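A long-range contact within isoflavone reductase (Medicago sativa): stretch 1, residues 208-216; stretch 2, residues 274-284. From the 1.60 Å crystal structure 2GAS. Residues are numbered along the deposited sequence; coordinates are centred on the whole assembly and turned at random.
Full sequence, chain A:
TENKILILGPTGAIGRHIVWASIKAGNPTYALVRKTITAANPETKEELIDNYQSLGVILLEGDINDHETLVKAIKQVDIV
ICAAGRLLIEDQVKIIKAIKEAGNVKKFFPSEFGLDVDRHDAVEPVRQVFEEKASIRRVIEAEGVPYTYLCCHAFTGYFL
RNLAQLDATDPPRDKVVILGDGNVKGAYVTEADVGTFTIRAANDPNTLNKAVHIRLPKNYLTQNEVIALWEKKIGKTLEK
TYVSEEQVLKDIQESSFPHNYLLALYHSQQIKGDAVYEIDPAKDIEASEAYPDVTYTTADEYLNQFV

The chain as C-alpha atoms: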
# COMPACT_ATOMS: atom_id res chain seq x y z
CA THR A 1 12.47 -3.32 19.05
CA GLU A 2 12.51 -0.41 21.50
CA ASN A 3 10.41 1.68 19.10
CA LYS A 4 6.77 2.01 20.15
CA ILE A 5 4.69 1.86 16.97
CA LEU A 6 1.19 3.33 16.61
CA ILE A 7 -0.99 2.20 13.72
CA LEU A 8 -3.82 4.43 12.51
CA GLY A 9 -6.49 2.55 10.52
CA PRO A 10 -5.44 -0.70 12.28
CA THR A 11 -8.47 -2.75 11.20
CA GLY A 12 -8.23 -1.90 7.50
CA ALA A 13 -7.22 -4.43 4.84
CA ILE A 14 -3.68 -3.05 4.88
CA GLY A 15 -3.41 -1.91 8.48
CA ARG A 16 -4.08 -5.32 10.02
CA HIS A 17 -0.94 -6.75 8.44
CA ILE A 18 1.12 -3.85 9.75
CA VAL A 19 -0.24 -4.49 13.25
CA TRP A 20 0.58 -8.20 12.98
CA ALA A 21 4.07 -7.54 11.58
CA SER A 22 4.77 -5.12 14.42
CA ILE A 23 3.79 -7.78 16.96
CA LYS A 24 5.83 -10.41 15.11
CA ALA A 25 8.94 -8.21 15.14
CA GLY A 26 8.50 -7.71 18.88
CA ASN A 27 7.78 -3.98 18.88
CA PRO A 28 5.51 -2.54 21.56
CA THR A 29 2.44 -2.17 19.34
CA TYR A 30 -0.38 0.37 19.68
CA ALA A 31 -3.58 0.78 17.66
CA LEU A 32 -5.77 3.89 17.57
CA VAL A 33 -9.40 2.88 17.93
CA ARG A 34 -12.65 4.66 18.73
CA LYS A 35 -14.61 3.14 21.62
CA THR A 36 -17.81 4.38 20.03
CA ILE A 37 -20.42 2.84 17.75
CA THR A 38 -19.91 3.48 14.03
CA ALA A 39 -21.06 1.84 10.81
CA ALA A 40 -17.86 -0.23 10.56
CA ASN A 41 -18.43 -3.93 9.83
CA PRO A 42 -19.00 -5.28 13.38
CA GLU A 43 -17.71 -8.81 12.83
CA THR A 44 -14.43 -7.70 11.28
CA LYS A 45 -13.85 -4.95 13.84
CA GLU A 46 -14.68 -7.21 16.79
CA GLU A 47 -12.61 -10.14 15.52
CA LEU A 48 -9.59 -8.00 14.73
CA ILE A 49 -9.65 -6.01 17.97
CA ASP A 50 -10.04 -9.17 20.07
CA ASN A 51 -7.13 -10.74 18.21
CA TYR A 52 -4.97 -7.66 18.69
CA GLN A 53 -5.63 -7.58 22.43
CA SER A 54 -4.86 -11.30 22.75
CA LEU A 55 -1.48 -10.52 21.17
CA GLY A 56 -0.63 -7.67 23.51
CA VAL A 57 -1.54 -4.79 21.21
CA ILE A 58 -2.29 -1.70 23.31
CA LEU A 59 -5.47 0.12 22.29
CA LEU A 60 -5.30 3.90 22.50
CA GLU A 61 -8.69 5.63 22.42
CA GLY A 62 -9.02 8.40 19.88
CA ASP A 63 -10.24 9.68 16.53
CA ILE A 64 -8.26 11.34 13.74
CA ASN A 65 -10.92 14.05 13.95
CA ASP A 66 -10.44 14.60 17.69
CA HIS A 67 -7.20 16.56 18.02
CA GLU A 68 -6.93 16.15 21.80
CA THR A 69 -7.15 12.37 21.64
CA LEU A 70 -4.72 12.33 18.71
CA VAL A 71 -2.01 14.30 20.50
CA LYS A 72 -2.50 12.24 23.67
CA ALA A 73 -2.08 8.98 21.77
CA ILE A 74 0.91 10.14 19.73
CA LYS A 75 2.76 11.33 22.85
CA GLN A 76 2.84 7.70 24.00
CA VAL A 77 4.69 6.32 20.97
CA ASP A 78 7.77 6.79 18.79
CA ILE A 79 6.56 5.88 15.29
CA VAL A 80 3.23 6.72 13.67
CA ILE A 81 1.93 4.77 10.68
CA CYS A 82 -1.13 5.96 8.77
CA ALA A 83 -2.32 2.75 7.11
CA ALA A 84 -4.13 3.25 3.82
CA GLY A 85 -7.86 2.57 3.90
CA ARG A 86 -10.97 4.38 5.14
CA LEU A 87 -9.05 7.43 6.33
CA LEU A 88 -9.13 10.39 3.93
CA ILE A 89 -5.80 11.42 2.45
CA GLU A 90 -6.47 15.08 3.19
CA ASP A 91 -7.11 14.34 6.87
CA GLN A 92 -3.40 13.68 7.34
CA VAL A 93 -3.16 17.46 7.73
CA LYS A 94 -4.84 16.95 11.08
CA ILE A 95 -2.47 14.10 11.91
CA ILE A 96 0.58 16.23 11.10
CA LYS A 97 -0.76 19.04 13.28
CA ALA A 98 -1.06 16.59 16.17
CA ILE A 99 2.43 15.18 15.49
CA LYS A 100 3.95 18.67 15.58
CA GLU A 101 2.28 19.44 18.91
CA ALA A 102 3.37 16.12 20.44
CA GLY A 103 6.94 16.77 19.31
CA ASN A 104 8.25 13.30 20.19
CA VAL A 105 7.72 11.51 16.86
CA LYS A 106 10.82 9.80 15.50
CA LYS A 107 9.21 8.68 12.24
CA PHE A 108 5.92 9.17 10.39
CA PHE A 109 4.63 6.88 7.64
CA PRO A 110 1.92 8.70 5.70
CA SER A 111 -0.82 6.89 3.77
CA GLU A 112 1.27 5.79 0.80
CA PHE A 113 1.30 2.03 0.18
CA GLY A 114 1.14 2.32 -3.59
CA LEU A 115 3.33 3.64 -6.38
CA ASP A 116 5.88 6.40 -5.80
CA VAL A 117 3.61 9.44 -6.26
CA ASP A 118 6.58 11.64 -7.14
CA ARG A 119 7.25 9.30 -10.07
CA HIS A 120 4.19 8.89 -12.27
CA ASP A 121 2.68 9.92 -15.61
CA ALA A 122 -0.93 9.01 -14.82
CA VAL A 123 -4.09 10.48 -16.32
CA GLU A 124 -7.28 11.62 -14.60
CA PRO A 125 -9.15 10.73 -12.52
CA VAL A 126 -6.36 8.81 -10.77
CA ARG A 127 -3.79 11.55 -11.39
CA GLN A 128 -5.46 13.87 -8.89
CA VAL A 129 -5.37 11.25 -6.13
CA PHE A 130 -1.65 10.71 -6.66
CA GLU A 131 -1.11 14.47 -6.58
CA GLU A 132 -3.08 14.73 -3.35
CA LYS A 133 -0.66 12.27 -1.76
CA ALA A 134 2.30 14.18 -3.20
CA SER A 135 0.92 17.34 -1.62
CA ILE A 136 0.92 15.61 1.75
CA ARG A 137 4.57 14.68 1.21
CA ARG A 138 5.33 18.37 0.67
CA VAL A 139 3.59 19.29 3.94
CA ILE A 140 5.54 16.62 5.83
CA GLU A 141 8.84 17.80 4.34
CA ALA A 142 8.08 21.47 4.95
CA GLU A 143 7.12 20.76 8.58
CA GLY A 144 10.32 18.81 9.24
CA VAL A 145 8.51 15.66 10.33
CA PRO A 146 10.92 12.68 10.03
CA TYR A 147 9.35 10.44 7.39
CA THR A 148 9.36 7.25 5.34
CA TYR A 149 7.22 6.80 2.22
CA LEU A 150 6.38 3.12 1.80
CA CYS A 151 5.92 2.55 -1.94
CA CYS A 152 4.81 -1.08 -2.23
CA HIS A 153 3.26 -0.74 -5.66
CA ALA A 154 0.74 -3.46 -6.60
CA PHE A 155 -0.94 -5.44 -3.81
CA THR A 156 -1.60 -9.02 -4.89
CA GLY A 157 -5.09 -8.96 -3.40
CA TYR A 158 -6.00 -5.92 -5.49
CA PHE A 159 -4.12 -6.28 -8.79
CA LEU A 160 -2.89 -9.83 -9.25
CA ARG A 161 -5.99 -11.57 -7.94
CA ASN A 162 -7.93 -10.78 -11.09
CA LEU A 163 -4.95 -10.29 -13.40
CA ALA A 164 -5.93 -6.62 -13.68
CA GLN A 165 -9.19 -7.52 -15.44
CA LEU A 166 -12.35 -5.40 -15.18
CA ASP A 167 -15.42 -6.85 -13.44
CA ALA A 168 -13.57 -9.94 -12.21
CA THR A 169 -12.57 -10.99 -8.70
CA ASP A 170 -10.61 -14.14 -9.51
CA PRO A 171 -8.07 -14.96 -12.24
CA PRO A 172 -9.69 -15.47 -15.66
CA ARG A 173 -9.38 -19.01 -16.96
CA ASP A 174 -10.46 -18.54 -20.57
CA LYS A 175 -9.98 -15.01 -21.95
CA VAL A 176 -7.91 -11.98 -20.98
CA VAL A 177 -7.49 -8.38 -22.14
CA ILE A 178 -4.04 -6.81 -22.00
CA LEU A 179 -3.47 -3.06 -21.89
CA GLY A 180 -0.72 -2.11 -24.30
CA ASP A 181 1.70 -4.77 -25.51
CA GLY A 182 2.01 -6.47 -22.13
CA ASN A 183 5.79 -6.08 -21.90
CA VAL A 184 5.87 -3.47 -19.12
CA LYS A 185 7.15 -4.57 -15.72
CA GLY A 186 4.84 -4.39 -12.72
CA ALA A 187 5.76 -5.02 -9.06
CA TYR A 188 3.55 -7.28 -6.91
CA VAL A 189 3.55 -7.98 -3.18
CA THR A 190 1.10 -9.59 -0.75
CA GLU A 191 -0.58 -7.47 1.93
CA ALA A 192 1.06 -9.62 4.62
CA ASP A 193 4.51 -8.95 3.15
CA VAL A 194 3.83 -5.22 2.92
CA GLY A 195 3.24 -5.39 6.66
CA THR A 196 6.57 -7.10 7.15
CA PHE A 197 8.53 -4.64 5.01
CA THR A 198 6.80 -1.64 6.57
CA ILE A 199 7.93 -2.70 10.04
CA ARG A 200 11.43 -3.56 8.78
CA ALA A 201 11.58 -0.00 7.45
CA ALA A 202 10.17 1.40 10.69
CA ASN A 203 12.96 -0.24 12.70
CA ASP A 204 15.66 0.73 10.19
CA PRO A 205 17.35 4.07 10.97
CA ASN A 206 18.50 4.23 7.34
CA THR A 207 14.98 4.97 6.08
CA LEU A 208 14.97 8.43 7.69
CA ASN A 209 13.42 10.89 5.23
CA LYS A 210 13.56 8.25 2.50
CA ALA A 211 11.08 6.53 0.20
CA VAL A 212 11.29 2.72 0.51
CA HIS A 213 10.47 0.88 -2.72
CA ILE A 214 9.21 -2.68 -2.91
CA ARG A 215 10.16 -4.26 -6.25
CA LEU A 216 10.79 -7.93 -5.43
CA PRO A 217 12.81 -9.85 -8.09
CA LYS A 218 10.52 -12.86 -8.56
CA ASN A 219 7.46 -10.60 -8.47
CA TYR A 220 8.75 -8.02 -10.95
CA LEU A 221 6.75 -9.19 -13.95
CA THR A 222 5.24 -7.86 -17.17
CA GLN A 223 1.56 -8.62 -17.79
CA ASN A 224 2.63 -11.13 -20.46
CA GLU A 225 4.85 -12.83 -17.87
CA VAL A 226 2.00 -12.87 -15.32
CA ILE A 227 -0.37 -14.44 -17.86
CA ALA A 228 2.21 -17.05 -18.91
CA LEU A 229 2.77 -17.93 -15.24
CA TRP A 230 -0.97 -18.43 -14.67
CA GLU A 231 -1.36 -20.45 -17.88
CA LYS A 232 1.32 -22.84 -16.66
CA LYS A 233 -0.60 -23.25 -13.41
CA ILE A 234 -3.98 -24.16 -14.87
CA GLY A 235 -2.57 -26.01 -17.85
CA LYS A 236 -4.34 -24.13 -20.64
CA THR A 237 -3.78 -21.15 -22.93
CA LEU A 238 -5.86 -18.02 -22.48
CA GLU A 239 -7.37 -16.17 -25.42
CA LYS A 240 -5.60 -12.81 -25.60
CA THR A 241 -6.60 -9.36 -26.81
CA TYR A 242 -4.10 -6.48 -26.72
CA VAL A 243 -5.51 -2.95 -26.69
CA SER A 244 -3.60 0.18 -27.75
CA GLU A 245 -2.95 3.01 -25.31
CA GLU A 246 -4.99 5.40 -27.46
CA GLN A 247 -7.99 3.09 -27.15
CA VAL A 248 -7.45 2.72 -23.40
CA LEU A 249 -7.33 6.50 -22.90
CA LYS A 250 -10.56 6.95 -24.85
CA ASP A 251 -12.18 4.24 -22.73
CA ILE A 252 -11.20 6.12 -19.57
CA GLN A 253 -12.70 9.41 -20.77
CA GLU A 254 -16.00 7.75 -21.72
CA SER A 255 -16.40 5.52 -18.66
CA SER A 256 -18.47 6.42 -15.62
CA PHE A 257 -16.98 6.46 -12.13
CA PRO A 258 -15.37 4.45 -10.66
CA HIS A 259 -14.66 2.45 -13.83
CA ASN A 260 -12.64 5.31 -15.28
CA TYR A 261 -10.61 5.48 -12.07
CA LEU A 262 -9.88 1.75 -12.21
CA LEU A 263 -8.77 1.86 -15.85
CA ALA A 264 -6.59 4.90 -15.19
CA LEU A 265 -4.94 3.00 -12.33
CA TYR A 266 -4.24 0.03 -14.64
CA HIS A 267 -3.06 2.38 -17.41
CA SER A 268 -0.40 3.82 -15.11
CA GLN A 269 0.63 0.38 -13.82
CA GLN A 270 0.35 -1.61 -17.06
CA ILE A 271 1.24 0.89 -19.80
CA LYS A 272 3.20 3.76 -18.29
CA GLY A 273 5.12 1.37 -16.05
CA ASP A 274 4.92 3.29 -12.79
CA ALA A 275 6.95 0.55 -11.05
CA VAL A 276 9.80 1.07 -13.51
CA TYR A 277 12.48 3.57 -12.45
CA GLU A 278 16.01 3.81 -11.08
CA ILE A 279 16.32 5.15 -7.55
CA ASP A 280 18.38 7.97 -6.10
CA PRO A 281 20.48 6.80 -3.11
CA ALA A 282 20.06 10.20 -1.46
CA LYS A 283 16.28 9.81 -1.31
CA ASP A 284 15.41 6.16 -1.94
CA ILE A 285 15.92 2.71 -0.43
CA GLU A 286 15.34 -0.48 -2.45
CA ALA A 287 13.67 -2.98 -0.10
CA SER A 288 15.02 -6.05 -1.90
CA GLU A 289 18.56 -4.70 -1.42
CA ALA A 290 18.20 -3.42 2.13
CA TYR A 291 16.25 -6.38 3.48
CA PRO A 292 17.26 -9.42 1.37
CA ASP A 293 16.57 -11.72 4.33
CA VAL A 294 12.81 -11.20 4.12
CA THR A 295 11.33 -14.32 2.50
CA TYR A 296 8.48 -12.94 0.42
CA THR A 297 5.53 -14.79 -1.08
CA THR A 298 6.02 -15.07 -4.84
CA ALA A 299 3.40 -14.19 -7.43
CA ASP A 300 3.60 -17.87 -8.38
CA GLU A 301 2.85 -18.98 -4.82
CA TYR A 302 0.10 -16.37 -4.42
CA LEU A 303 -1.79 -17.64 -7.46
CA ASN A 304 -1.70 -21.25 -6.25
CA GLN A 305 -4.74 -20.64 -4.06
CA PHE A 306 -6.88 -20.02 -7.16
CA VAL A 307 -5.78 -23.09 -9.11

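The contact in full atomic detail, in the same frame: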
# COMPACT_ATOMS: atom_id res chain seq x y z
N LEU A 208 15.30 7.06 7.29
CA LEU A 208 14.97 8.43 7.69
C LEU A 208 14.85 9.35 6.48
O LEU A 208 15.80 9.50 5.70
CB LEU A 208 16.04 8.99 8.62
CG LEU A 208 15.85 10.47 8.95
CD1 LEU A 208 14.62 10.63 9.84
CD2 LEU A 208 17.08 11.02 9.63
N ASN A 209 13.68 9.97 6.33
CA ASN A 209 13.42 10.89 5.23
C ASN A 209 13.73 10.27 3.88
O ASN A 209 14.30 10.90 2.99
CB ASN A 209 14.22 12.19 5.41
CG ASN A 209 13.72 13.03 6.58
OD1 ASN A 209 14.26 14.11 6.86
ND2 ASN A 209 12.70 12.55 7.27
N LYS A 210 13.34 9.00 3.73
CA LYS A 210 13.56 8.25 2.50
C LYS A 210 12.27 7.57 2.05
O LYS A 210 11.36 7.34 2.85
CB LYS A 210 14.60 7.15 2.73
CG LYS A 210 16.02 7.61 3.01
CD LYS A 210 16.81 7.79 1.73
CE LYS A 210 18.31 7.79 1.99
NZ LYS A 210 18.70 8.84 2.96
N ALA A 211 12.21 7.26 0.76
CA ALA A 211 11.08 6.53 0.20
C ALA A 211 11.63 5.11 0.08
O ALA A 211 12.74 4.91 -0.42
CB ALA A 211 10.72 7.07 -1.18
N VAL A 212 10.88 4.13 0.58
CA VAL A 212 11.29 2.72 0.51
C VAL A 212 10.46 2.08 -0.60
O VAL A 212 9.23 2.12 -0.56
CB VAL A 212 11.06 2.00 1.85
CG1 VAL A 212 11.39 0.52 1.72
CG2 VAL A 212 11.92 2.63 2.93
N HIS A 213 11.14 1.49 -1.58
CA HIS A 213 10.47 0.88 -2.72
C HIS A 213 10.49 -0.63 -2.69
O HIS A 213 11.53 -1.25 -2.50
CB HIS A 213 11.16 1.36 -4.00
CG HIS A 213 11.32 2.84 -4.06
ND1 HIS A 213 10.38 3.67 -4.64
CD2 HIS A 213 12.28 3.65 -3.55
CE1 HIS A 213 10.75 4.93 -4.47
NE2 HIS A 213 11.90 4.94 -3.81
N ILE A 214 9.32 -1.23 -2.89
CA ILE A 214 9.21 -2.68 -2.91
C ILE A 214 9.07 -3.17 -4.35
O ILE A 214 8.01 -3.03 -4.96
CB ILE A 214 7.98 -3.18 -2.10
CG1 ILE A 214 7.94 -2.52 -0.72
CG2 ILE A 214 8.03 -4.70 -1.98
CD1 ILE A 214 9.04 -2.93 0.20
N ARG A 215 10.16 -3.69 -4.90
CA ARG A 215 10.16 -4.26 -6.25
C ARG A 215 10.92 -5.57 -6.04
O ARG A 215 12.14 -5.62 -6.17
CB ARG A 215 10.93 -3.38 -7.25
CG ARG A 215 10.11 -2.26 -7.90
CD ARG A 215 10.38 -0.91 -7.26
NE ARG A 215 11.78 -0.47 -7.36
CZ ARG A 215 12.29 0.23 -8.37
NH1 ARG A 215 11.54 0.61 -9.40
NH2 ARG A 215 13.57 0.61 -8.33
N LEU A 216 10.19 -6.63 -5.70
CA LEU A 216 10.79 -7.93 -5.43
C LEU A 216 11.09 -8.70 -6.72
O LEU A 216 10.21 -8.91 -7.55
CB LEU A 216 9.86 -8.73 -4.51
CG LEU A 216 9.42 -7.95 -3.26
CD1 LEU A 216 8.27 -8.66 -2.58
CD2 LEU A 216 10.60 -7.79 -2.31
N ASP A 274 4.58 2.51 -13.97
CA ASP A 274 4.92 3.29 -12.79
C ASP A 274 5.84 2.59 -11.78
O ASP A 274 6.35 3.23 -10.87
CB ASP A 274 3.65 3.82 -12.08
CG ASP A 274 2.63 2.74 -11.79
OD1 ASP A 274 3.02 1.58 -11.53
OD2 ASP A 274 1.42 3.06 -11.79
N ALA A 275 6.06 1.28 -11.95
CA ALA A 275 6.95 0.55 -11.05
C ALA A 275 8.35 0.50 -11.63
O ALA A 275 9.27 -0.03 -11.00
CB ALA A 275 6.44 -0.87 -10.82
N VAL A 276 8.52 1.07 -12.82
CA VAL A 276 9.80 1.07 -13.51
C VAL A 276 10.53 2.40 -13.37
O VAL A 276 10.09 3.42 -13.90
CB VAL A 276 9.61 0.78 -15.01
CG1 VAL A 276 10.96 0.73 -15.72
CG2 VAL A 276 8.87 -0.53 -15.18
N TYR A 277 11.66 2.38 -12.66
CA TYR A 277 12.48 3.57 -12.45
C TYR A 277 13.72 3.23 -11.64
O TYR A 277 13.73 2.27 -10.87
CB TYR A 277 11.68 4.66 -11.72
CG TYR A 277 11.05 4.20 -10.41
CD1 TYR A 277 9.74 3.73 -10.39
CD2 TYR A 277 11.76 4.23 -9.21
CE1 TYR A 277 9.15 3.30 -9.21
CE2 TYR A 277 11.17 3.79 -8.02
CZ TYR A 277 9.87 3.33 -8.03
OH TYR A 277 9.26 2.89 -6.87
N GLU A 278 14.78 4.01 -11.83
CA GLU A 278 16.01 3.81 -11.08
C GLU A 278 15.90 4.73 -9.87
O GLU A 278 15.33 5.82 -9.97
CB GLU A 278 17.23 4.18 -11.92
CG GLU A 278 17.49 3.20 -13.06
CD GLU A 278 18.68 3.59 -13.91
OE1 GLU A 278 19.05 2.80 -14.81
OE2 GLU A 278 19.25 4.68 -13.69
N ILE A 279 16.42 4.31 -8.73
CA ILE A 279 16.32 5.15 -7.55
C ILE A 279 17.54 6.01 -7.30
O ILE A 279 18.63 5.76 -7.84
CB ILE A 279 16.01 4.33 -6.27
CG1 ILE A 279 17.22 3.50 -5.85
CG2 ILE A 279 14.79 3.46 -6.50
CD1 ILE A 279 17.62 2.44 -6.82
N ASP A 280 17.34 7.03 -6.49
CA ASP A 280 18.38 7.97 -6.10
C ASP A 280 18.76 7.61 -4.67
O ASP A 280 17.94 7.72 -3.77
CB ASP A 280 17.81 9.39 -6.19
CG ASP A 280 18.79 10.45 -5.73
OD1 ASP A 280 18.49 11.64 -5.93
OD2 ASP A 280 19.86 10.10 -5.18
N PRO A 281 20.02 7.18 -4.45
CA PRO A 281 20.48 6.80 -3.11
C PRO A 281 20.30 7.86 -2.02
O PRO A 281 20.21 7.54 -0.84
CB PRO A 281 21.95 6.43 -3.34
CG PRO A 281 22.33 7.22 -4.55
CD PRO A 281 21.11 7.09 -5.42
N ALA A 282 20.24 9.13 -2.43
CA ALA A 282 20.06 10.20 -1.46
C ALA A 282 18.63 10.30 -0.96
O ALA A 282 18.38 10.88 0.10
CB ALA A 282 20.49 11.54 -2.09
N LYS A 283 17.69 9.72 -1.70
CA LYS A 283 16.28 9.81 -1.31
C LYS A 283 15.52 8.50 -1.29
O LYS A 283 14.41 8.45 -0.75
CB LYS A 283 15.56 10.78 -2.25
CG LYS A 283 16.05 12.22 -2.15
CD LYS A 283 15.60 13.09 -3.32
CE LYS A 283 14.09 13.12 -3.50
NZ LYS A 283 13.57 11.89 -4.16
N ASP A 284 16.10 7.45 -1.85
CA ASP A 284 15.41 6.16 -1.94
C ASP A 284 16.17 4.97 -1.37
O ASP A 284 17.40 4.96 -1.32
CB ASP A 284 15.10 5.84 -3.40
CG ASP A 284 14.38 6.96 -4.13
OD1 ASP A 284 13.25 7.32 -3.74
OD2 ASP A 284 14.95 7.48 -5.12
O HOH W 1 16.99 11.14 2.95

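Ala211 in a short strand, Lys210 to His213, pairs with Asp284 at the end of an otherwise irregular segment. The two form a parallel bridge, with CA atoms 4.8 Å apart. Ala211 N donates to Lys283 O at 2.9 Å, nearly straight. Asp284 CA makes a CA-H...O contact with Ala211 O at 3.3 Å. The side chains of Ala211 and Asp284 lie on the same face of the sheet, and the small methyl CB of Ala211 sits 3.6 Å from Asp284 OD1.

His213 bonds to stretch 2 through both ring nitrogens. Its CA-to-CB bond points toward the other stretch. With chi1 at m and chi2 at -92°, both nitrogens find partners near the ring plane. His213 NE2 donates to Asp284 OD1 at 2.7 Å. His213 ND1 is hydrogen-bonded to Tyr277 OH at 2.6 Å, and either could be the donor. Ile279 CA-to-CB points toward stretch 1, and with chi1 at p its CG2 lies over one face of the imidazole, 4.2 Å from the His213 ring centroid, in a CH-pi contact.

Asp284 takes chi1 at m, and its two oxygens serve different partners. OD1 accepts from His213, while Asp284 OD2 accepts from Asp280 N at 2.8 Å. The Asp284 carboxylate thus links His213 to the turn that leads into Asp284. Within that turn, Asp280 O accepts from the backbone N atoms of Lys283 and Asp284, and Asp280 OD2 from Ala282 N.

The CA-to-CB bond of Tyr277 points sideways, but with chi1 at p the end of the side chain comes nearer. The hydroxyl reaches His213, and the edge of the phenol ring is directed to the imidazole face, offset, with planes at 69°. One face of the phenol carries the guanidinium of Arg215. The two groups are stacked, with centres 4.1 Å apart and planes at 18°, so the contact is also cation-pi.

The CA-to-CB bond of Arg215 points toward the other stretch, and the chain then bends, with chi2 off the wells at 101° and chi3 at p. This folded shape lays the guanidinium flat on Tyr277 while its nitrogens reach backbone carbonyls. Arg215 NH1 donates to Ala275 O at 2.8 Å and to Tyr277 O at 3.1 Å. Arg215 NH2 also donates to Tyr277 O, at 3.0 Å.

The CA-to-CB bond of Lys210 points sideways. Its rotamer, m, m, t, m, runs the aliphatic part along Lys283 and Pro281: Lys210 CD lies 3.4 Å from Lys283 C, and Lys210 CE 3.4 Å from Pro281 O. A water accepts from Lys210 NZ at 2.9 Å and lies 2.7 Å from Asn209 O and 3.2 Å from Ala282 O, so it bridges the stretches.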